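Side-chain contacts in glutamine cyclotransferase (Xanthomonas campestris, PDB 3MBR), which probably converts N-terminal glutamine of peptides to pyroglutamate, as a glutaminyl cyclase, and holds a calcium ion in its five-bladed beta-propeller: residues Gly25-Tyr28 and Leu33-Ser36; Val48-Gly53 and Arg217-Gly222; Trp157-Leu162 and Ile209-Glu214. The protein carries 1 engineered substitution. All coordinates share one frame; numbering follows the deposited sequence.

Contact 1: Gly25-Tyr28 and Leu33-Ser36; sequences GLFY and LYES. With CA (calcium ion), chain B.
F27 and Y34 face each other as an antiparallel hydrogen-bonded pair in the hairpin of strands 23-29 and 32-37, the two innermost strands of a beta-propeller blade. F27 N donates to Y34 O at 2.9 Å, in the carbonyl plane, and Y34 N returns the bond to F27 O. On the sheet face bearing these two rings, F27 has chi1 66°, with CG lodged between the backbone N and the carbonyl carbon; this swings its ring toward the partner strand, where Y34 CB sits over one ring face, 3.6 Å from the F27 ring centroid. The rings themselves are nearly parallel, with planes 14° apart, but are slid so far that they barely overlap, and F27 CE1 meets Y34 CD1 at 3.3 Å.

On the opposite sheet face the packing is mainly of L26, L33 and the carbon chain of E35, with the Y28 ring at one end. L26 CD1 lies 3.8 Å from E35 CB, while L33 CD2 comes up to the edge of the Y28 ring, 4.2 Å from Y28 CD2, and also touches L26 CG.

A second shell covers both faces. A210 lies against L26 and L33, and I70 and A72 of the next blade lie against F27. The buried carboxylate of E35 is held through OE2 by T23 and H17, and S36 OG bonds to A68 O. Because L26 belongs to a non-hydrogen-bonded pair, its carbonyl turns away from strand 32-37, and L26 O binds the calcium ion at 2.3 Å.

Contact 2: Val48-Gly53 and Arg217-Gly222; sequences VDLETG and RLFVTG
The interface between two adjacent propeller blades supplies this contact: the turn that follows strand 44-49 in one blade reaches strand 217-222, an interior strand of the neighbouring blade. The principle illustrated is that a single branched side chain can serve two unlike surfaces, because the two methyls of L50 divide the work unequally: CD1 meets F219 alone, CD2 both F219 and R217. L50 CD1 stands over one face of the F219 ring, 4.2 Å from its centroid and 26° off the ring normal. L50 CD2 reaches F219 CZ at 3.8 Å and also touches the guanidinium of R217, 3.6 Å from R217 NH1. With CG anti to the backbone N (chi1 172°), the leucine fork is placed against these groups, which approach from the opposite direction.

R217 and F219, two residues apart on the same strand, form a combined surface. The R217 chain bends at chi3 (-66°) and brings its guanidinium flat across the ring edge, so that F219 CZ lies 3.6 Å above the centre of the guanidinium plane. That plane is also fixed by a salt bridge from R217 NE to D212 and by a weak bond from NH2 to Y28 OH. Toward solvent, a water bridges the charges, donating to E51 OE2 at 2.7 Å and accepting from R217 NH1 at 3.0 Å.

The turn is braced internally: T52 OG1 donates to D49 OD1 at 2.8 Å, on the anti side of the carboxylate, and G53 N bonds to D49 O. Around this junction, L228 of strand 227-233 touches both L50 and F219, Y15 of strand 9-16 packs on L50 and R217, and strand 206-212 pairs with F219 through its backbone.

Contact 3: Trp157-Leu162 and Ile209-Glu214; sequences WVNGEL and IAFDAE. With CA (calcium ion), chain B.
V158 and F211 make the tight half of this contact. V158 CG1 sits almost exactly on the ring normal of F211, 3.7 Å from the centroid and only 5° off it, a clear CH-pi arrangement. The second methyl, V158 CG2, drops beside the base of the same side chain, 3.8 Å from F211 CB. A chi1 of -176° sets the F211 ring beside its own carbonyl carbon, one face toward V158. Its other face is met near the rim by A213 N, 3.9 Å above the plane, so a methyl covers the centre of one face and the backbone just after strand 206-212 reaches the rim of the other.

The far side is looser. N159, second residue of the type I' turn from V158 to E161, is exposed; its amide stands nearly upright to the ring (85°), with ND2 3.9 Å from F211 CE2 and no hydrogen bond between the segments. W157 turns its indole away, stacking on Y118, and only its carbonyl O approaches F211, at 4.0 Å.

Inward from the ring lies the metal. I209 O binds the calcium ion at 2.3 Å, and E156, whose OE2 is another ligand, accepts a hydrogen bond from F211 N through OE1. The contact joins the innermost strands of two adjacent blades beside the calcium site, as neighbouring blades pack in a beta-propeller, here one of five blades.

Overall arrangement
From the N terminus, contact 1 closes first, across the tight turn between strands 23-29 and 32-37, and is complete before either of the others begins. Contact 2 opens in the turn after strand 44-49 of the same blade and closes across 163 intervening residues at strand 217-222, a loop that passes through three further blades. Contact 3, 157-162 with 209-214, opens and closes within that span, and none of the three crosses another. Contacts 1 and 2 share the sheet of strands 32-37 and 44-49, and contacts 2 and 3 that of strands 206-212 and 217-222. Contacts 1 and 3 meet at the calcium ion, linking three blades around it.

Contact 1: Gly25-Tyr28 and Leu33-Ser36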
ATOM      1  N   GLY A  25       1.982  -4.503   1.814  1.00 17.55           N
ATOM      2  CA  GLY A  25       2.246  -3.206   1.155  1.00 16.31           C
ATOM      3  C   GLY A  25       2.988  -3.468  -0.123  1.00 16.17           C
ATOM      4  O   GLY A  25       3.626  -4.565  -0.283  1.00 16.37           O
ATOM      5  N   LEU A  26       2.921  -2.534  -1.057  1.00 16.08           N
ATOM      6  CA  LEU A  26       3.537  -2.777  -2.372  1.00 15.38           C
ATOM      7  C   LEU A  26       3.922  -1.443  -2.996  1.00 15.26           C
ATOM      8  O   LEU A  26       3.184  -0.440  -2.834  1.00 17.38           O
ATOM      9  CB  LEU A  26       2.453  -3.441  -3.279  1.00 15.78           C
ATOM     10  CG  LEU A  26       2.916  -4.025  -4.624  1.00 15.06           C
ATOM     11  CD1 LEU A  26       3.647  -5.329  -4.455  1.00 18.07           C
ATOM     12  CD2 LEU A  26       1.656  -4.223  -5.513  1.00 17.28           C
ATOM     13  N   PHE A  27       5.064  -1.430  -3.699  1.00 15.88           N
ATOM     14  CA  PHE A  27       5.357  -0.242  -4.540  1.00 16.26           C
ATOM     15  C   PHE A  27       6.121  -0.675  -5.745  1.00 16.25           C
ATOM     16  O   PHE A  27       6.584  -1.867  -5.796  1.00 17.85           O
ATOM     17  CB  PHE A  27       6.033   0.895  -3.774  1.00 16.44           C
ATOM     18  CG  PHE A  27       7.414   0.589  -3.266  1.00 17.53           C
ATOM     19  CD1 PHE A  27       8.521   0.672  -4.120  1.00 17.65           C
ATOM     20  CD2 PHE A  27       7.638   0.281  -1.907  1.00 17.58           C
ATOM     21  CE1 PHE A  27       9.871   0.435  -3.640  1.00 18.84           C
ATOM     22  CE2 PHE A  27       8.990   0.031  -1.452  1.00 19.50           C
ATOM     23  CZ  PHE A  27      10.080   0.134  -2.313  1.00 18.98           C
ATOM     24  N   TYR A  28       6.301   0.159  -6.718  1.00 16.85           N
ATOM     25  CA  TYR A  28       7.008  -0.199  -7.928  1.00 16.46           C
ATOM     26  C   TYR A  28       8.170   0.787  -8.061  1.00 17.97           C
ATOM     27  O   TYR A  28       8.052   2.017  -7.845  1.00 21.36           O
ATOM     28  CB  TYR A  28       6.064   0.007  -9.118  1.00 19.16           C
ATOM     29  CG  TYR A  28       6.697  -0.162 -10.474  1.00 20.73           C
ATOM     30  CD1 TYR A  28       7.408   0.871 -11.047  1.00 22.77           C
ATOM     31  CD2 TYR A  28       6.645  -1.352 -11.126  1.00 22.08           C
ATOM     32  CE1 TYR A  28       8.013   0.775 -12.298  1.00 26.22           C
ATOM     33  CE2 TYR A  28       7.240  -1.479 -12.418  1.00 25.70           C
ATOM     34  CZ  TYR A  28       7.917  -0.393 -12.947  1.00 25.57           C
ATOM     35  OH  TYR A  28       8.478  -0.493 -14.224  1.00 31.62           O
ATOM     36  N   LEU A  33       8.816  -4.729  -8.592  1.00 20.39           N
ATOM     37  CA  LEU A  33       7.944  -4.524  -7.459  1.00 20.05           C
ATOM     38  C   LEU A  33       8.671  -4.785  -6.156  1.00 19.59           C
ATOM     39  O   LEU A  33       9.626  -5.599  -6.117  1.00 22.24           O
ATOM     40  CB  LEU A  33       6.745  -5.509  -7.510  1.00 20.55           C
ATOM     41  CG  LEU A  33       5.822  -5.276  -8.714  1.00 22.17           C
ATOM     42  CD1 LEU A  33       4.942  -6.502  -9.007  1.00 26.73           C
ATOM     43  CD2 LEU A  33       5.001  -4.069  -8.409  1.00 22.71           C
ATOM     44  N   TYR A  34       8.269  -4.099  -5.094  1.00 18.02           N
ATOM     45  CA  TYR A  34       8.780  -4.373  -3.756  1.00 17.28           C
ATOM     46  C   TYR A  34       7.529  -4.639  -2.946  1.00 17.06           C
ATOM     47  O   TYR A  34       6.531  -3.869  -3.024  1.00 17.81           O
ATOM     48  CB  TYR A  34       9.507  -3.125  -3.228  1.00 18.20           C
ATOM     49  CG  TYR A  34      10.827  -2.954  -3.911  1.00 19.34           C
ATOM     50  CD1 TYR A  34      10.876  -2.354  -5.171  1.00 22.39           C
ATOM     51  CD2 TYR A  34      12.018  -3.469  -3.343  1.00 21.79           C
ATOM     52  CE1 TYR A  34      12.068  -2.193  -5.866  1.00 24.49           C
ATOM     53  CE2 TYR A  34      13.271  -3.267  -4.047  1.00 25.21           C
ATOM     54  CZ  TYR A  34      13.271  -2.651  -5.295  1.00 24.40           C
ATOM     55  OH  TYR A  34      14.476  -2.508  -5.966  1.00 31.13           O
ATOM     56  N   GLU A  35       7.562  -5.717  -2.182  1.00 17.71           N
ATOM     57  CA  GLU A  35       6.382  -6.187  -1.494  1.00 16.81           C
ATOM     58  C   GLU A  35       6.683  -6.574  -0.051  1.00 17.76           C
ATOM     59  O   GLU A  35       7.658  -7.338   0.159  1.00 22.97           O
ATOM     60  CB  GLU A  35       5.850  -7.429  -2.212  1.00 18.23           C
ATOM     61  CG  GLU A  35       4.500  -7.904  -1.700  1.00 18.29           C
ATOM     62  CD  GLU A  35       3.939  -9.041  -2.575  1.00 19.23           C
ATOM     63  OE1 GLU A  35       4.620  -9.517  -3.528  1.00 22.56           O
ATOM     64  OE2 GLU A  35       2.792  -9.444  -2.303  1.00 21.22           O
ATOM     65  N   SER A  36       5.964  -6.069   0.939  1.00 16.99           N
ATOM     66  CA  SER A  36       6.104  -6.421   2.361  1.00 18.69           C
ATOM     67  C   SER A  36       5.224  -7.652   2.593  1.00 18.60           C
ATOM     68  O   SER A  36       4.103  -7.710   2.042  1.00 19.40           O
ATOM     69  CB  SER A  36       5.435  -5.120   3.138  1.00 21.01           C
ATOM     70  OG  SER A  36       5.678  -5.484   4.513  1.00 30.23           O
TER
HETATM   71 CA    CA B 300       1.533   1.049  -2.259  1.00 20.79          CA
HETATM   72  O   HOH W   1       3.229   1.877  -0.736  1.00 18.99           O

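Contact 2: Val48-Gly53 and Arg217-Gly222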
ATOM      1  N   VAL A  48      10.671  -8.130  -6.379  1.00 20.27           N
ATOM      2  CA  VAL A  48       9.951  -9.126  -7.219  1.00 20.02           C
ATOM      3  C   VAL A  48       9.957  -8.719  -8.661  1.00 20.72           C
ATOM      4  O   VAL A  48       9.780  -7.557  -9.008  1.00 21.78           O
ATOM      5  CB  VAL A  48       8.501  -9.348  -6.685  1.00 18.89           C
ATOM      6  CG1 VAL A  48       7.717 -10.331  -7.553  1.00 23.10           C
ATOM      7  CG2 VAL A  48       8.484  -9.715  -5.203  1.00 23.62           C
ATOM      8  N   ASP A  49      10.244  -9.682  -9.496  1.00 21.59           N
ATOM      9  CA  ASP A  49      10.153  -9.503 -10.950  1.00 23.40           C
ATOM     10  C   ASP A  49       8.669  -9.462 -11.359  1.00 21.10           C
ATOM     11  O   ASP A  49       7.893 -10.383 -11.115  1.00 22.38           O
ATOM     12  CB  ASP A  49      10.855 -10.672 -11.663  1.00 25.04           C
ATOM     13  CG  ASP A  49      10.819 -10.523 -13.134  1.00 29.25           C
ATOM     14  OD1 ASP A  49      10.089 -11.268 -13.824  1.00 35.75           O
ATOM     15  OD2 ASP A  49      11.435  -9.542 -13.606  1.00 36.42           O
ATOM     16  N   LEU A  50       8.239  -8.357 -11.970  1.00 20.56           N
ATOM     17  CA  LEU A  50       6.851  -8.229 -12.371  1.00 21.44           C
ATOM     18  C   LEU A  50       6.344  -9.341 -13.255  1.00 21.62           C
ATOM     19  O   LEU A  50       5.265  -9.888 -13.046  1.00 21.64           O
ATOM     20  CB  LEU A  50       6.675  -6.838 -13.039  1.00 23.45           C
ATOM     21  CG  LEU A  50       5.340  -6.597 -13.702  1.00 22.81           C
ATOM     22  CD1 LEU A  50       4.165  -6.564 -12.649  1.00 23.44           C
ATOM     23  CD2 LEU A  50       5.284  -5.336 -14.562  1.00 25.06           C
ATOM     24  N   GLU A  51       7.095  -9.640 -14.291  1.00 23.14           N
ATOM     25  CA  GLU A  51       6.578 -10.471 -15.319  1.00 24.28           C
ATOM     26  C   GLU A  51       6.406 -11.931 -14.854  1.00 24.35           C
ATOM     27  O   GLU A  51       5.500 -12.621 -15.319  1.00 27.57           O
ATOM     28  CB  GLU A  51       7.528 -10.418 -16.521  1.00 26.42           C
ATOM     29  CG  GLU A  51       7.464  -9.012 -17.172  1.00 32.41           C
ATOM     30  CD  GLU A  51       6.187  -8.732 -17.933  1.00 34.87           C
ATOM     31  OE1 GLU A  51       5.293  -9.606 -18.104  1.00 34.04           O
ATOM     32  OE2 GLU A  51       6.070  -7.590 -18.354  1.00 36.09           O
ATOM     33  N   THR A  52       7.248 -12.359 -13.918  1.00 25.32           N
ATOM     34  CA  THR A  52       7.295 -13.768 -13.501  1.00 26.18           C
ATOM     35  C   THR A  52       6.768 -13.948 -12.066  1.00 24.62           C
ATOM     36  O   THR A  52       6.411 -15.042 -11.667  1.00 27.33           O
ATOM     37  CB  THR A  52       8.697 -14.361 -13.573  1.00 27.34           C
ATOM     38  OG1 THR A  52       9.534 -13.697 -12.635  1.00 27.68           O
ATOM     39  CG2 THR A  52       9.252 -14.305 -15.026  1.00 29.70           C
ATOM     40  N   GLY A  53       6.714 -12.867 -11.307  1.00 22.77           N
ATOM     41  CA  GLY A  53       6.352 -12.995  -9.881  1.00 22.18           C
ATOM     42  C   GLY A  53       7.446 -13.590  -9.009  1.00 20.70           C
ATOM     43  O   GLY A  53       7.235 -13.854  -7.854  1.00 22.11           O
ATOM     44  N   ARG A 217       1.302   2.852 -15.076  1.00 19.77           N
ATOM     45  CA  ARG A 217       0.682   1.529 -14.847  1.00 19.27           C
ATOM     46  C   ARG A 217       0.323   1.405 -13.376  1.00 17.83           C
ATOM     47  O   ARG A 217       1.220   1.582 -12.508  1.00 19.50           O
ATOM     48  CB  ARG A 217       1.652   0.398 -15.243  1.00 18.45           C
ATOM     49  CG  ARG A 217       2.123   0.485 -16.714  1.00 18.36           C
ATOM     50  CD  ARG A 217       2.900  -0.738 -17.121  1.00 18.09           C
ATOM     51  NE  ARG A 217       4.151  -0.830 -16.395  1.00 19.40           N
ATOM     52  CZ  ARG A 217       4.948  -1.902 -16.410  1.00 19.45           C
ATOM     53  NH1 ARG A 217       4.631  -2.976 -17.195  1.00 19.45           N
ATOM     54  NH2 ARG A 217       6.066  -1.885 -15.728  1.00 21.33           N
ATOM     55  N   LEU A 218      -0.883   0.945 -13.103  1.00 16.94           N
ATOM     56  CA  LEU A 218      -1.377   0.761 -11.748  1.00 15.97           C
ATOM     57  C   LEU A 218      -1.509  -0.730 -11.492  1.00 15.77           C
ATOM     58  O   LEU A 218      -2.195  -1.420 -12.278  1.00 17.57           O
ATOM     59  CB  LEU A 218      -2.716   1.480 -11.613  1.00 16.85           C
ATOM     60  CG  LEU A 218      -3.284   1.430 -10.187  1.00 17.62           C
ATOM     61  CD1 LEU A 218      -2.373   2.064  -9.196  1.00 18.82           C
ATOM     62  CD2 LEU A 218      -4.673   2.146 -10.193  1.00 20.50           C
ATOM     63  N   PHE A 219      -0.893  -1.269 -10.417  1.00 15.45           N
ATOM     64  CA  PHE A 219      -0.960  -2.690 -10.125  1.00 15.15           C
ATOM     65  C   PHE A 219      -1.636  -2.917  -8.762  1.00 14.74           C
ATOM     66  O   PHE A 219      -1.401  -2.164  -7.807  1.00 15.58           O
ATOM     67  CB  PHE A 219       0.480  -3.225  -9.993  1.00 16.17           C
ATOM     68  CG  PHE A 219       1.300  -3.045 -11.261  1.00 15.63           C
ATOM     69  CD1 PHE A 219       1.054  -3.803 -12.412  1.00 18.09           C
ATOM     70  CD2 PHE A 219       2.314  -2.104 -11.278  1.00 18.56           C
ATOM     71  CE1 PHE A 219       1.857  -3.632 -13.541  1.00 19.31           C
ATOM     72  CE2 PHE A 219       3.074  -1.934 -12.395  1.00 20.10           C
ATOM     73  CZ  PHE A 219       2.844  -2.683 -13.524  1.00 19.68           C
ATOM     74  N   VAL A 220      -2.402  -4.005  -8.664  1.00 14.95           N
ATOM     75  CA  VAL A 220      -2.996  -4.369  -7.402  1.00 15.25           C
ATOM     76  C   VAL A 220      -2.814  -5.870  -7.112  1.00 15.92           C
ATOM     77  O   VAL A 220      -2.894  -6.701  -8.056  1.00 16.12           O
ATOM     78  CB  VAL A 220      -4.515  -4.004  -7.308  1.00 16.42           C
ATOM     79  CG1 VAL A 220      -4.721  -2.528  -7.475  1.00 18.08           C
ATOM     80  CG2 VAL A 220      -5.340  -4.691  -8.334  1.00 20.44           C
ATOM     81  N   THR A 221      -2.585  -6.228  -5.872  1.00 15.46           N
ATOM     82  CA  THR A 221      -2.621  -7.630  -5.488  1.00 15.84           C
ATOM     83  C   THR A 221      -2.985  -7.721  -4.016  1.00 15.67           C
ATOM     84  O   THR A 221      -3.347  -6.706  -3.394  1.00 16.05           O
ATOM     85  CB  THR A 221      -1.290  -8.350  -5.776  1.00 15.87           C
ATOM     86  OG1 THR A 221      -1.502  -9.782  -5.701  1.00 17.00           O
ATOM     87  CG2 THR A 221      -0.126  -7.961  -4.878  1.00 16.67           C
ATOM     88  N   GLY A 222      -3.010  -8.921  -3.451  1.00 16.35           N
ATOM     89  CA  GLY A 222      -3.404  -9.065  -2.052  1.00 17.43           C
ATOM     90  C   GLY A 222      -2.919 -10.363  -1.471  1.00 15.41           C
ATOM     91  O   GLY A 222      -2.154 -11.133  -2.136  1.00 16.81           O
TER
HETATM   92  O   HOH W   2       6.647  -4.961 -18.077  1.00 15.61           O

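Contact 3: Trp157-Leu162 and Ile209-Glu214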
ATOM      1  N   TRP A 157       0.357   6.810  -3.887  1.00 17.04           N
ATOM      2  CA  TRP A 157       0.234   8.121  -4.479  1.00 17.77           C
ATOM      3  C   TRP A 157       0.168   8.018  -5.967  1.00 19.14           C
ATOM      4  O   TRP A 157       1.076   7.400  -6.569  1.00 20.92           O
ATOM      5  CB  TRP A 157       1.446   8.996  -4.109  1.00 18.92           C
ATOM      6  CG  TRP A 157       1.217  10.430  -4.421  1.00 21.29           C
ATOM      7  CD1 TRP A 157       1.572  11.083  -5.562  1.00 24.57           C
ATOM      8  CD2 TRP A 157       0.556  11.362  -3.591  1.00 24.23           C
ATOM      9  NE1 TRP A 157       1.183  12.437  -5.483  1.00 27.01           N
ATOM     10  CE2 TRP A 157       0.553  12.620  -4.287  1.00 24.83           C
ATOM     11  CE3 TRP A 157      -0.014  11.289  -2.327  1.00 25.31           C
ATOM     12  CZ2 TRP A 157       0.053  13.793  -3.715  1.00 28.61           C
ATOM     13  CZ3 TRP A 157      -0.550  12.506  -1.758  1.00 27.46           C
ATOM     14  CH2 TRP A 157      -0.503  13.699  -2.474  1.00 29.58           C
ATOM     15  N   VAL A 158      -0.865   8.579  -6.609  1.00 19.81           N
ATOM     16  CA  VAL A 158      -1.020   8.427  -8.097  1.00 21.36           C
ATOM     17  C   VAL A 158      -1.458   9.768  -8.632  1.00 25.58           C
ATOM     18  O   VAL A 158      -2.555  10.227  -8.348  1.00 24.70           O
ATOM     19  CB  VAL A 158      -2.099   7.379  -8.390  1.00 21.00           C
ATOM     20  CG1 VAL A 158      -2.257   7.207  -9.914  1.00 22.36           C
ATOM     21  CG2 VAL A 158      -1.763   6.012  -7.785  1.00 20.30           C
ATOM     22  N   ASN A 159      -0.581  10.385  -9.413  1.00 28.43           N
ATOM     23  CA  ASN A 159      -0.954  11.667 -10.132  1.00 30.61           C
ATOM     24  C   ASN A 159      -1.628  12.700  -9.225  1.00 30.66           C
ATOM     25  O   ASN A 159      -2.708  13.229  -9.545  1.00 32.82           O
ATOM     26  CB  ASN A 159      -1.910  11.351 -11.286  1.00 35.54           C
ATOM     27  CG  ASN A 159      -1.288  10.435 -12.348  1.00 37.45           C
ATOM     28  OD1 ASN A 159      -1.992   9.580 -12.921  1.00 45.49           O
ATOM     29  ND2 ASN A 159       0.032  10.543 -12.561  1.00 41.03           N
ATOM     30  N   GLY A 160      -1.030  12.989  -8.093  1.00 28.44           N
ATOM     31  CA  GLY A 160      -1.488  14.045  -7.248  1.00 28.98           C
ATOM     32  C   GLY A 160      -2.600  13.693  -6.347  1.00 27.45           C
ATOM     33  O   GLY A 160      -3.150  14.589  -5.697  1.00 30.09           O
ATOM     34  N   GLU A 161      -2.978  12.409  -6.326  1.00 25.90           N
ATOM     35  CA  GLU A 161      -4.068  11.975  -5.466  1.00 25.28           C
ATOM     36  C   GLU A 161      -3.574  10.814  -4.635  1.00 23.41           C
ATOM     37  O   GLU A 161      -2.597  10.136  -4.998  1.00 23.03           O
ATOM     38  CB  GLU A 161      -5.255  11.486  -6.294  1.00 26.00           C
ATOM     39  CG  GLU A 161      -5.930  12.672  -6.956  1.00 30.84           C
ATOM     40  CD  GLU A 161      -7.103  12.315  -7.829  1.00 36.37           C
ATOM     41  OE1 GLU A 161      -8.119  12.972  -7.728  1.00 38.62           O
ATOM     42  OE2 GLU A 161      -6.991  11.392  -8.638  1.00 41.39           O
ATOM     43  N   LEU A 162      -4.262  10.592  -3.532  1.00 23.91           N
ATOM     44  CA  LEU A 162      -3.926   9.451  -2.674  1.00 22.32           C
ATOM     45  C   LEU A 162      -4.946   8.317  -2.937  1.00 22.11           C
ATOM     46  O   LEU A 162      -6.162   8.558  -2.789  1.00 24.21           O
ATOM     47  CB  LEU A 162      -3.903   9.900  -1.201  1.00 26.39           C
ATOM     48  CG  LEU A 162      -3.627   8.879  -0.110  1.00 25.50           C
ATOM     49  CD1 LEU A 162      -2.179   8.367  -0.329  1.00 24.83           C
ATOM     50  CD2 LEU A 162      -3.727   9.527   1.205  1.00 29.85           C
ATOM     51  N   ILE A 209      -1.049  -1.853  -3.568  1.00 14.69           N
ATOM     52  CA  ILE A 209      -1.398  -0.973  -4.676  1.00 15.29           C
ATOM     53  C   ILE A 209      -0.087  -0.313  -5.090  1.00 14.53           C
ATOM     54  O   ILE A 209       0.518   0.372  -4.233  1.00 16.18           O
ATOM     55  CB  ILE A 209      -2.440   0.109  -4.293  1.00 15.60           C
ATOM     56  CG1 ILE A 209      -3.722  -0.559  -3.745  1.00 16.84           C
ATOM     57  CG2 ILE A 209      -2.703   0.942  -5.546  1.00 16.99           C
ATOM     58  CD1 ILE A 209      -4.639   0.461  -3.046  1.00 19.45           C
ATOM     59  N   ALA A 210       0.359  -0.489  -6.321  1.00 14.95           N
ATOM     60  CA  ALA A 210       1.638   0.072  -6.732  1.00 14.71           C
ATOM     61  C   ALA A 210       1.503   0.856  -8.066  1.00 15.86           C
ATOM     62  O   ALA A 210       0.929   0.314  -9.001  1.00 19.19           O
ATOM     63  CB  ALA A 210       2.711  -0.995  -6.887  1.00 16.60           C
ATOM     64  N   PHE A 211       2.072   2.017  -8.176  1.00 16.23           N
ATOM     65  CA  PHE A 211       1.966   2.791  -9.371  1.00 17.45           C
ATOM     66  C   PHE A 211       3.346   2.979 -10.004  1.00 18.03           C
ATOM     67  O   PHE A 211       4.343   3.359  -9.315  1.00 18.66           O
ATOM     68  CB  PHE A 211       1.363   4.163  -9.023  1.00 18.41           C
ATOM     69  CG  PHE A 211       1.140   5.002 -10.218  1.00 18.73           C
ATOM     70  CD1 PHE A 211       0.335   4.572 -11.257  1.00 20.61           C
ATOM     71  CD2 PHE A 211       1.718   6.273 -10.301  1.00 22.61           C
ATOM     72  CE1 PHE A 211       0.087   5.373 -12.386  1.00 22.99           C
ATOM     73  CE2 PHE A 211       1.431   7.120 -11.426  1.00 23.19           C
ATOM     74  CZ  PHE A 211       0.656   6.649 -12.448  1.00 23.33           C
ATOM     75  N   ASP A 212       3.441   2.627 -11.285  1.00 18.30           N
ATOM     76  CA  ASP A 212       4.634   2.881 -12.112  1.00 20.10           C
ATOM     77  C   ASP A 212       4.380   4.217 -12.785  1.00 22.13           C
ATOM     78  O   ASP A 212       3.619   4.269 -13.751  1.00 21.35           O
ATOM     79  CB  ASP A 212       4.717   1.739 -13.132  1.00 19.22           C
ATOM     80  CG  ASP A 212       5.689   2.021 -14.274  1.00 21.36           C
ATOM     81  OD1 ASP A 212       5.756   1.146 -15.176  1.00 22.21           O
ATOM     82  OD2 ASP A 212       6.378   3.065 -14.297  1.00 23.18           O
ATOM     83  N   ALA A 213       4.982   5.310 -12.238  1.00 24.04           N
ATOM     84  CA  ALA A 213       4.655   6.581 -12.819  1.00 25.36           C
ATOM     85  C   ALA A 213       5.273   6.801 -14.172  1.00 27.99           C
ATOM     86  O   ALA A 213       4.709   7.579 -14.982  1.00 31.23           O
ATOM     87  CB  ALA A 213       5.014   7.751 -11.861  1.00 27.86           C
ATOM     88  N   GLU A 214       6.397   6.118 -14.448  1.00 27.83           N
ATOM     89  CA  GLU A 214       7.042   6.377 -15.758  1.00 29.19           C
ATOM     90  C   GLU A 214       6.144   5.928 -16.931  1.00 28.51           C
ATOM     91  O   GLU A 214       6.099   6.527 -18.007  1.00 31.90           O
ATOM     92  CB  GLU A 214       8.377   5.645 -15.767  1.00 30.87           C
ATOM     93  CG  GLU A 214       9.115   5.760 -17.092  1.00 37.28           C
ATOM     94  CD  GLU A 214      10.453   5.072 -17.114  1.00 46.45           C
ATOM     95  OE1 GLU A 214      11.087   5.094 -18.232  1.00 52.73           O
ATOM     96  OE2 GLU A 214      10.877   4.544 -16.042  1.00 51.01           O
TER
HETATM   97 CA    CA B 300       1.533   1.049  -2.259  1.00 20.79          CA
HETATM   98  O   HOH W   1       3.229   1.877  -0.736  1.00 18.99           O